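Local coordinates for putative exported protein (Bacteroides fragilis, PDB 4RAA), which is of unknown function but folds as a six-bladed beta-propeller of the YWTD superfamily and is probably exported from the cytoplasm, at residues 65-68 with 69-73; 151-154 with 155-159; 198-201 with 202-205; 294-297 with 298-302. All coordinates share one frame; numbering follows the deposited sequence.

Contact 1: residues 65-68 with 69-73; sequences VFNK and SGAFV
The ring of Phe-72 presents its edge to a face of Phe-66 in a T-shaped (edge-to-face) pair, with ring centroids 5.5 Å apart and planes at 61°. Phe-72 CD1 lies above the rim of the Phe-66 ring and not over its centre. At the edge of that same ring, near its plane, Gly-70 O sits 3.5 Å from Phe-66 CD2. CG of Phe-72 is anti to the backbone N (chi1 178°), which sends the ring alongside the Val-65 carbonyl.

The backbone sets this pairing: the two phenylalanines form an antiparallel non-hydrogen-bonded pair, flanked by hydrogen bonds from Val-73 N to Val-65 O at 2.9 Å and from Asn-67 N to Ala-71 O at 2.7 Å. A type I turn from Asn-67 to Gly-70 closes the hairpin through a hydrogen bond from Gly-70 N to Asn-67 O at 2.9 Å. Farther out, Gln-33 OE1 accepts a bond from Phe-72 N.

Chemically, the tip of the hairpin formed by strands 62-67 and 72-79 rests on two bonds between the strands, one within the turn and an aromatic pair on one face, while Lys-68 is salt-bridged to Glu-48 of strand 45-49.

Contact 2: residues 151-154 with 155-159; sequences DSKL and SDFYF
Ser-152 O receives the backbone N of Ser-155 at 3.1 Å, and Lys-153 O receives Asp-156 N, also at 3.1 Å. These i to i+3 bonds define a short 3-10 turn over 153-156. Both donors stand well above the plane of the carbonyl they meet, 63° out of it at Ser-152 and 55° at Lys-153, consistent with the tight winding. A weak bond from Phe-157 N to Leu-154 O follows as the chain leaves the turn and extends into strand 157-162.

Among the side chains, Phe-157 sets the edge of its ring against the turn: Lys-153 O lies in the ring plane, 3.5 Å from CD1. The Lys-153 chain, fully extended with CG anti to the backbone N, crosses the aromatic group and brings CE to 4.1 Å from Phe-157 CE1. Ser-155 OG, kept beside its own backbone N by a chi1 of -47°, lies 3.1 Å from Ser-152 O, a weak contact whose proton is not settled, and accepts a weak bond from Thr-150 N. Ser-152 OG is bonded to Glu-148, and Asp-156 OD1 makes a salt bridge with Lys-178. The ring of Phe-157 also meets that of Tyr-171, a residue of strand 168-174.

The chemistry is therefore that of a compact entry into a blade strand: Lys-153 O accepts the Asp-156 amide and also lies at the edge of the Phe-157 ring, Leu-154 O has Ser-146 OG as a second partner, and the polar side chains of Ser-152 and Asp-156 fasten the turn to chain before and after it.

Contact 3: residues 198-201 with 202-205; sequences AYTP and FDLT
Over one face of the Phe-202 ring sits Pro-201 CB, 4.0 Å from the ring centroid and only 9° off the ring normal, a centred CH-pi contact between adjacent residues. The chi1 of -44° holds Phe-202 CG beside its backbone N and swings the ring back over the proline. Phe-202 CD1 is also 3.4 Å from Pro-201 O.

This pair occupies the two central positions of a type I turn from Thr-200 to Asp-203. Thr-200 OG1 comes 3.3 Å from Asp-203 CB. A water bridges the diverging strands: it accepts from Thr-200 N at 2.8 Å and donates to both Asp-203 O and Thr-205 O. Asp-203 OD1 takes the hydroxyl of Thr-205 on its syn side at 2.9 Å, 34° out of the carboxylate plane, while OD2 is bonded to Tyr-207.

The turn links strands 195-200 and 203-210, adjacent in a five-stranded mixed sheet. The hydroxyl of Tyr-257, from strand 254-261, lies within hydrogen-bonding distance of Thr-200 O and Asp-203 O, its one proton shared or given to one at a time, and its ring meets that of Tyr-199. From strand 157-162, Tyr-158 packs against Thr-200 and Phe-202, so the hairpin end lies between elements of two other sheets.

Contact 4: residues 294-297 with 298-302; sequences KIFQ and DQLKV
Leu-300 reaches back across one helical turn to Phe-296. Its CB lies 3.8 Å from Phe-296 O, and CG comes nearer that oxygen, at 3.5 Å. CD1 at the tip then settles over a face of the ring, 3.6 Å from Phe-296 CE2 and displaced toward the rim; the CH-pi geometry has CD1 3.9 Å from the centroid and 26° off the ring normal. Phe-296 meets it by holding CG anti to the backbone N (chi1 -169°).

The same turn carries Ile-295 and Gln-299, whose side chains touch where CG2 of the isoleucine reaches NE2 of the glutamine at 3.4 Å. Backbone bonds define the helix end: Gln-299 N to Ile-295 O and Leu-300 N to Phe-296 O are i to i+4 bonds. Val-302 N then closes on Gln-297 O at 3.1 Å with a nearly straight N-H...O angle of 174°. The positive phi of Lys-301 and bonds back into the last turn make this a Schellman motif, ending helix 293-299.

The apolar side of the helix end faces strand 25-31 and helix 21-24: Leu-25 touches both Phe-296 and Leu-300, as does Ala-21. Ile-278 and Leu-280 of strand 275-282 also pack on Phe-296, while Gln-299 OE1 accepts a bond from Ala-21 N and Asp-298 OD1 is bonded to Tyr-334.

Overall arrangement
The four contacts follow one another along the chain, each a local turn or helix end in the propeller. Contact 1 is the turn end of the hairpin of strands 62-67 and 72-79; contact 2 leads into strand 157-162; contact 3 joins strands 195-200 and 203-210; contact 4 ends helix 293-299. Contacts 2 and 3, centres about 16 Å apart, are the pair that touches: Tyr-158 CG is 3.4 Å from Thr-200 CG2, which packs two neighbouring sheets together. Contact 1 lies across the chain's centre from both, its centre about 40 Å from that of contact 2. Contact 4 also lies opposite contact 2, centres about 42 Å apart, and about 27 and 28 Å from contacts 1 and 3.

Contact 1: residues 65-68 with 69-73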
# COMPACT_ATOMS: atom_id res chain seq x y z
N VAL A 65 -18.52 -9.38 -12.84
CA VAL A 65 -18.84 -8.40 -13.88
C VAL A 65 -19.85 -9.07 -14.82
O VAL A 65 -19.60 -10.15 -15.36
CB VAL A 65 -17.62 -7.92 -14.69
CG1 VAL A 65 -18.04 -6.86 -15.71
CG2 VAL A 65 -16.57 -7.35 -13.75
N PHE A 66 -21.01 -8.42 -14.94
CA PHE A 66 -22.07 -8.81 -15.84
C PHE A 66 -22.28 -7.68 -16.84
O PHE A 66 -21.84 -6.54 -16.63
CB PHE A 66 -23.36 -9.08 -15.08
CG PHE A 66 -23.38 -10.39 -14.36
CD1 PHE A 66 -22.84 -10.51 -13.08
CD2 PHE A 66 -23.97 -11.51 -14.95
CE1 PHE A 66 -22.88 -11.73 -12.41
CE2 PHE A 66 -24.02 -12.73 -14.28
CZ PHE A 66 -23.47 -12.84 -13.00
N ASN A 67 -22.97 -8.02 -17.92
CA ASN A 67 -23.27 -7.12 -19.02
C ASN A 67 -24.67 -6.53 -18.81
O ASN A 67 -25.46 -7.08 -18.03
CB ASN A 67 -23.22 -7.97 -20.29
CG ASN A 67 -23.24 -7.18 -21.57
OD1 ASN A 67 -23.40 -5.95 -21.59
ND2 ASN A 67 -23.09 -7.89 -22.67
N LYS A 68 -24.97 -5.42 -19.49
CA LYS A 68 -26.32 -4.78 -19.48
C LYS A 68 -27.41 -5.80 -19.80
O LYS A 68 -28.47 -5.79 -19.19
CB LYS A 68 -26.42 -3.63 -20.50
CG LYS A 68 -25.60 -2.38 -20.18
CD LYS A 68 -26.17 -1.56 -19.03
CE LYS A 68 -25.30 -0.34 -18.76
NZ LYS A 68 -25.84 0.56 -17.71
N SER A 69 -27.12 -6.69 -20.75
CA SER A 69 -28.02 -7.76 -21.17
C SER A 69 -28.12 -8.96 -20.20
O SER A 69 -28.93 -9.86 -20.44
CB SER A 69 -27.56 -8.28 -22.54
OG SER A 69 -26.23 -8.75 -22.44
N GLY A 70 -27.32 -8.98 -19.13
CA GLY A 70 -27.30 -10.06 -18.13
C GLY A 70 -26.26 -11.15 -18.34
O GLY A 70 -26.22 -12.11 -17.57
N ALA A 71 -25.43 -11.01 -19.38
CA ALA A 71 -24.38 -11.99 -19.69
C ALA A 71 -23.21 -11.81 -18.75
O ALA A 71 -22.89 -10.69 -18.38
CB ALA A 71 -23.90 -11.81 -21.13
N PHE A 72 -22.58 -12.92 -18.38
CA PHE A 72 -21.41 -12.89 -17.52
C PHE A 72 -20.19 -12.52 -18.37
O PHE A 72 -19.97 -13.14 -19.42
CB PHE A 72 -21.21 -14.25 -16.85
CG PHE A 72 -19.98 -14.32 -15.97
CD1 PHE A 72 -19.83 -13.45 -14.89
CD2 PHE A 72 -18.99 -15.28 -16.21
CE1 PHE A 72 -18.70 -13.52 -14.07
CE2 PHE A 72 -17.86 -15.35 -15.39
CZ PHE A 72 -17.72 -14.46 -14.32
N VAL A 73 -19.42 -11.53 -17.92
CA VAL A 73 -18.22 -11.06 -18.62
C VAL A 73 -16.99 -11.71 -18.01
O VAL A 73 -16.23 -12.35 -18.72
CB VAL A 73 -18.05 -9.51 -18.56
CG1 VAL A 73 -16.77 -9.06 -19.28
CG2 VAL A 73 -19.27 -8.82 -19.16

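Contact 2: residues 151-154 with 155-159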
# COMPACT_ATOMS: atom_id res chain seq x y z
N ASP A 151 -10.07 3.07 22.56
CA ASP A 151 -9.38 4.31 23.02
C ASP A 151 -9.17 5.34 21.90
O ASP A 151 -9.38 6.53 22.12
CB ASP A 151 -8.00 3.97 23.64
CG ASP A 151 -8.11 3.26 24.98
OD1 ASP A 151 -8.51 3.90 25.97
OD2 ASP A 151 -7.74 2.07 25.06
N SER A 152 -8.70 4.85 20.74
CA SER A 152 -8.43 5.61 19.50
C SER A 152 -9.32 6.84 19.22
O SER A 152 -10.53 6.78 19.45
CB SER A 152 -8.52 4.61 18.33
OG SER A 152 -8.57 5.23 17.06
N LYS A 153 -8.74 7.95 18.72
CA LYS A 153 -9.51 9.18 18.37
C LYS A 153 -10.55 8.90 17.30
O LYS A 153 -11.65 9.46 17.32
CB LYS A 153 -8.61 10.34 17.88
CG LYS A 153 -9.39 11.63 17.57
CD LYS A 153 -8.51 12.84 17.26
CE LYS A 153 -9.37 14.07 16.93
NZ LYS A 153 -8.60 15.30 16.62
N LEU A 154 -10.19 8.03 16.36
CA LEU A 154 -11.08 7.60 15.29
C LEU A 154 -12.37 6.91 15.80
O LEU A 154 -13.39 6.93 15.12
CB LEU A 154 -10.32 6.68 14.32
CG LEU A 154 -11.03 6.18 13.06
CD1 LEU A 154 -11.54 7.32 12.21
CD2 LEU A 154 -10.08 5.32 12.27
N SER A 155 -12.30 6.31 17.00
CA SER A 155 -13.46 5.68 17.65
C SER A 155 -14.56 6.67 18.07
O SER A 155 -15.67 6.23 18.34
CB SER A 155 -13.03 4.91 18.90
OG SER A 155 -11.91 4.09 18.65
N ASP A 156 -14.23 7.97 18.19
CA ASP A 156 -15.19 9.04 18.55
C ASP A 156 -15.87 9.74 17.35
O ASP A 156 -16.53 10.77 17.53
CB ASP A 156 -14.49 10.10 19.43
CG ASP A 156 -13.98 9.54 20.75
OD1 ASP A 156 -14.59 8.61 21.31
OD2 ASP A 156 -12.97 10.08 21.24
N PHE A 157 -15.70 9.19 16.15
CA PHE A 157 -16.32 9.73 14.94
C PHE A 157 -16.93 8.60 14.11
O PHE A 157 -16.53 7.44 14.24
CB PHE A 157 -15.30 10.49 14.10
CG PHE A 157 -14.82 11.76 14.73
CD1 PHE A 157 -13.72 11.76 15.59
CD2 PHE A 157 -15.46 12.97 14.45
CE1 PHE A 157 -13.26 12.96 16.17
CE2 PHE A 157 -15.01 14.17 15.03
CZ PHE A 157 -13.91 14.16 15.88
N TYR A 158 -17.91 8.96 13.28
CA TYR A 158 -18.56 7.99 12.38
C TYR A 158 -17.77 7.76 11.09
O TYR A 158 -17.68 6.61 10.63
CB TYR A 158 -20.01 8.40 12.06
CG TYR A 158 -21.02 7.99 13.11
CD1 TYR A 158 -21.37 6.66 13.27
CD2 TYR A 158 -21.69 8.94 13.90
CE1 TYR A 158 -22.31 6.26 14.21
CE2 TYR A 158 -22.65 8.56 14.83
CZ TYR A 158 -22.95 7.21 14.99
OH TYR A 158 -23.88 6.80 15.92
N PHE A 159 -17.22 8.83 10.51
CA PHE A 159 -16.43 8.79 9.25
C PHE A 159 -15.12 9.55 9.37
O PHE A 159 -14.92 10.31 10.31
CB PHE A 159 -17.23 9.41 8.10
CG PHE A 159 -18.62 8.87 7.95
CD1 PHE A 159 -18.87 7.75 7.17
CD2 PHE A 159 -19.69 9.49 8.61
CE1 PHE A 159 -20.16 7.25 7.05
CE2 PHE A 159 -20.98 9.00 8.49
CZ PHE A 159 -21.21 7.88 7.71

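Contact 3: residues 198-201 with 202-205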
# COMPACT_ATOMS: atom_id res chain seq x y z
N ALA A 198 -23.56 10.78 3.20
CA ALA A 198 -23.38 9.79 4.27
C ALA A 198 -24.46 9.92 5.35
O ALA A 198 -25.10 10.97 5.46
CB ALA A 198 -21.99 9.93 4.89
N TYR A 199 -24.66 8.84 6.12
CA TYR A 199 -25.66 8.82 7.20
C TYR A 199 -25.42 7.73 8.24
O TYR A 199 -24.74 6.74 7.96
CB TYR A 199 -27.08 8.68 6.62
CG TYR A 199 -27.32 7.42 5.83
CD1 TYR A 199 -27.03 7.36 4.47
CD2 TYR A 199 -27.87 6.29 6.44
CE1 TYR A 199 -27.27 6.19 3.74
CE2 TYR A 199 -28.10 5.12 5.73
CZ TYR A 199 -27.81 5.07 4.38
OH TYR A 199 -28.05 3.92 3.69
N THR A 200 -26.00 7.93 9.43
CA THR A 200 -25.82 7.04 10.59
C THR A 200 -27.14 6.42 11.05
O THR A 200 -28.21 6.95 10.73
CB THR A 200 -25.19 7.81 11.76
OG1 THR A 200 -26.08 8.84 12.20
CG2 THR A 200 -23.86 8.44 11.34
N PRO A 201 -27.07 5.32 11.82
CA PRO A 201 -28.33 4.68 12.23
C PRO A 201 -29.21 5.43 13.23
O PRO A 201 -30.39 5.09 13.30
CB PRO A 201 -27.89 3.33 12.83
CG PRO A 201 -26.42 3.23 12.61
CD PRO A 201 -25.91 4.62 12.42
N PHE A 202 -28.66 6.42 13.96
CA PHE A 202 -29.42 7.14 15.02
C PHE A 202 -29.53 8.64 14.77
O PHE A 202 -29.53 9.44 15.72
CB PHE A 202 -28.79 6.85 16.40
CG PHE A 202 -28.43 5.40 16.61
CD1 PHE A 202 -29.41 4.42 16.51
CD2 PHE A 202 -27.12 5.02 16.87
CE1 PHE A 202 -29.09 3.07 16.68
CE2 PHE A 202 -26.79 3.67 17.04
CZ PHE A 202 -27.78 2.70 16.95
N ASP A 203 -29.67 9.01 13.50
CA ASP A 203 -29.80 10.40 13.07
C ASP A 203 -30.45 10.41 11.68
O ASP A 203 -29.78 10.16 10.68
CB ASP A 203 -28.41 11.08 13.07
CG ASP A 203 -28.44 12.53 12.59
OD1 ASP A 203 -29.51 13.12 12.38
OD2 ASP A 203 -27.34 13.09 12.43
N LEU A 204 -31.75 10.71 11.63
CA LEU A 204 -32.52 10.73 10.38
C LEU A 204 -32.17 11.97 9.56
O LEU A 204 -33.00 12.86 9.36
CB LEU A 204 -34.02 10.66 10.65
CG LEU A 204 -34.51 9.36 11.28
CD1 LEU A 204 -35.97 9.52 11.72
CD2 LEU A 204 -34.34 8.18 10.32
N THR A 205 -30.93 11.98 9.08
CA THR A 205 -30.37 13.08 8.31
C THR A 205 -29.31 12.53 7.36
O THR A 205 -28.51 11.69 7.75
CB THR A 205 -29.72 14.16 9.21
OG1 THR A 205 -30.65 14.59 10.21
CG2 THR A 205 -29.26 15.38 8.40
O HOH W 1 -27.12 10.40 9.89

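Contact 4: residues 294-297 with 298-302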
# COMPACT_ATOMS: atom_id res chain seq x y z
N LYS A 294 -44.92 -6.08 2.56
CA LYS A 294 -45.95 -7.10 2.25
C LYS A 294 -47.00 -6.59 1.24
O LYS A 294 -47.44 -7.33 0.36
CB LYS A 294 -46.67 -7.64 3.51
CG LYS A 294 -46.00 -8.83 4.20
CD LYS A 294 -44.68 -8.49 4.87
CE LYS A 294 -44.00 -9.73 5.43
NZ LYS A 294 -44.84 -10.46 6.42
N ILE A 295 -47.39 -5.32 1.39
CA ILE A 295 -48.35 -4.67 0.50
C ILE A 295 -47.65 -4.28 -0.81
O ILE A 295 -48.18 -4.56 -1.88
CB ILE A 295 -49.07 -3.47 1.20
CG1 ILE A 295 -50.14 -3.98 2.21
CG2 ILE A 295 -49.76 -2.55 0.19
CD1 ILE A 295 -49.62 -4.75 3.41
N PHE A 296 -46.47 -3.64 -0.70
CA PHE A 296 -45.65 -3.16 -1.84
C PHE A 296 -45.38 -4.23 -2.90
O PHE A 296 -45.60 -3.99 -4.08
CB PHE A 296 -44.31 -2.60 -1.32
CG PHE A 296 -43.50 -1.85 -2.34
CD1 PHE A 296 -43.85 -0.56 -2.72
CD2 PHE A 296 -42.33 -2.39 -2.87
CE1 PHE A 296 -43.08 0.16 -3.64
CE2 PHE A 296 -41.55 -1.69 -3.79
CZ PHE A 296 -41.93 -0.41 -4.18
N GLN A 297 -44.91 -5.39 -2.47
CA GLN A 297 -44.58 -6.50 -3.39
C GLN A 297 -45.80 -7.14 -4.09
O GLN A 297 -45.69 -7.56 -5.25
CB GLN A 297 -43.73 -7.56 -2.68
CG GLN A 297 -44.49 -8.40 -1.66
CD GLN A 297 -43.61 -9.11 -0.66
OE1 GLN A 297 -42.38 -9.07 -0.73
NE2 GLN A 297 -44.25 -9.75 0.31
N ASP A 298 -46.94 -7.23 -3.39
CA ASP A 298 -48.21 -7.71 -3.99
C ASP A 298 -48.80 -6.68 -4.98
O ASP A 298 -49.34 -7.08 -6.02
CB ASP A 298 -49.22 -8.15 -2.91
CG ASP A 298 -48.87 -9.51 -2.26
OD1 ASP A 298 -47.79 -10.10 -2.53
OD2 ASP A 298 -49.69 -10.01 -1.46
N GLN A 299 -48.67 -5.38 -4.69
CA GLN A 299 -49.13 -4.31 -5.61
C GLN A 299 -48.37 -4.27 -6.93
O GLN A 299 -48.97 -3.99 -7.97
CB GLN A 299 -49.07 -2.93 -4.94
CG GLN A 299 -50.20 -2.66 -3.95
CD GLN A 299 -50.19 -1.25 -3.37
OE1 GLN A 299 -49.32 -0.43 -3.68
NE2 GLN A 299 -51.16 -0.96 -2.52
N LEU A 300 -47.07 -4.54 -6.90
CA LEU A 300 -46.24 -4.60 -8.13
C LEU A 300 -46.22 -5.98 -8.81
O LEU A 300 -45.63 -6.12 -9.88
CB LEU A 300 -44.80 -4.17 -7.83
CG LEU A 300 -44.61 -2.78 -7.21
CD1 LEU A 300 -43.15 -2.58 -6.86
CD2 LEU A 300 -45.11 -1.69 -8.15
N LYS A 301 -46.86 -6.98 -8.19
CA LYS A 301 -46.97 -8.36 -8.70
C LYS A 301 -45.60 -9.02 -8.89
O LYS A 301 -45.28 -9.52 -9.98
CB LYS A 301 -47.82 -8.41 -10.00
CG LYS A 301 -49.28 -8.00 -9.82
CD LYS A 301 -50.06 -8.21 -11.11
CE LYS A 301 -51.57 -8.16 -10.90
NZ LYS A 301 -52.04 -6.83 -10.43
N VAL A 302 -44.80 -9.02 -7.80
CA VAL A 302 -43.43 -9.61 -7.77
C VAL A 302 -43.17 -10.63 -6.64
O VAL A 302 -42.01 -10.95 -6.36
CB VAL A 302 -42.33 -8.51 -7.78
CG1 VAL A 302 -42.53 -7.57 -8.96
CG2 VAL A 302 -42.30 -7.72 -6.48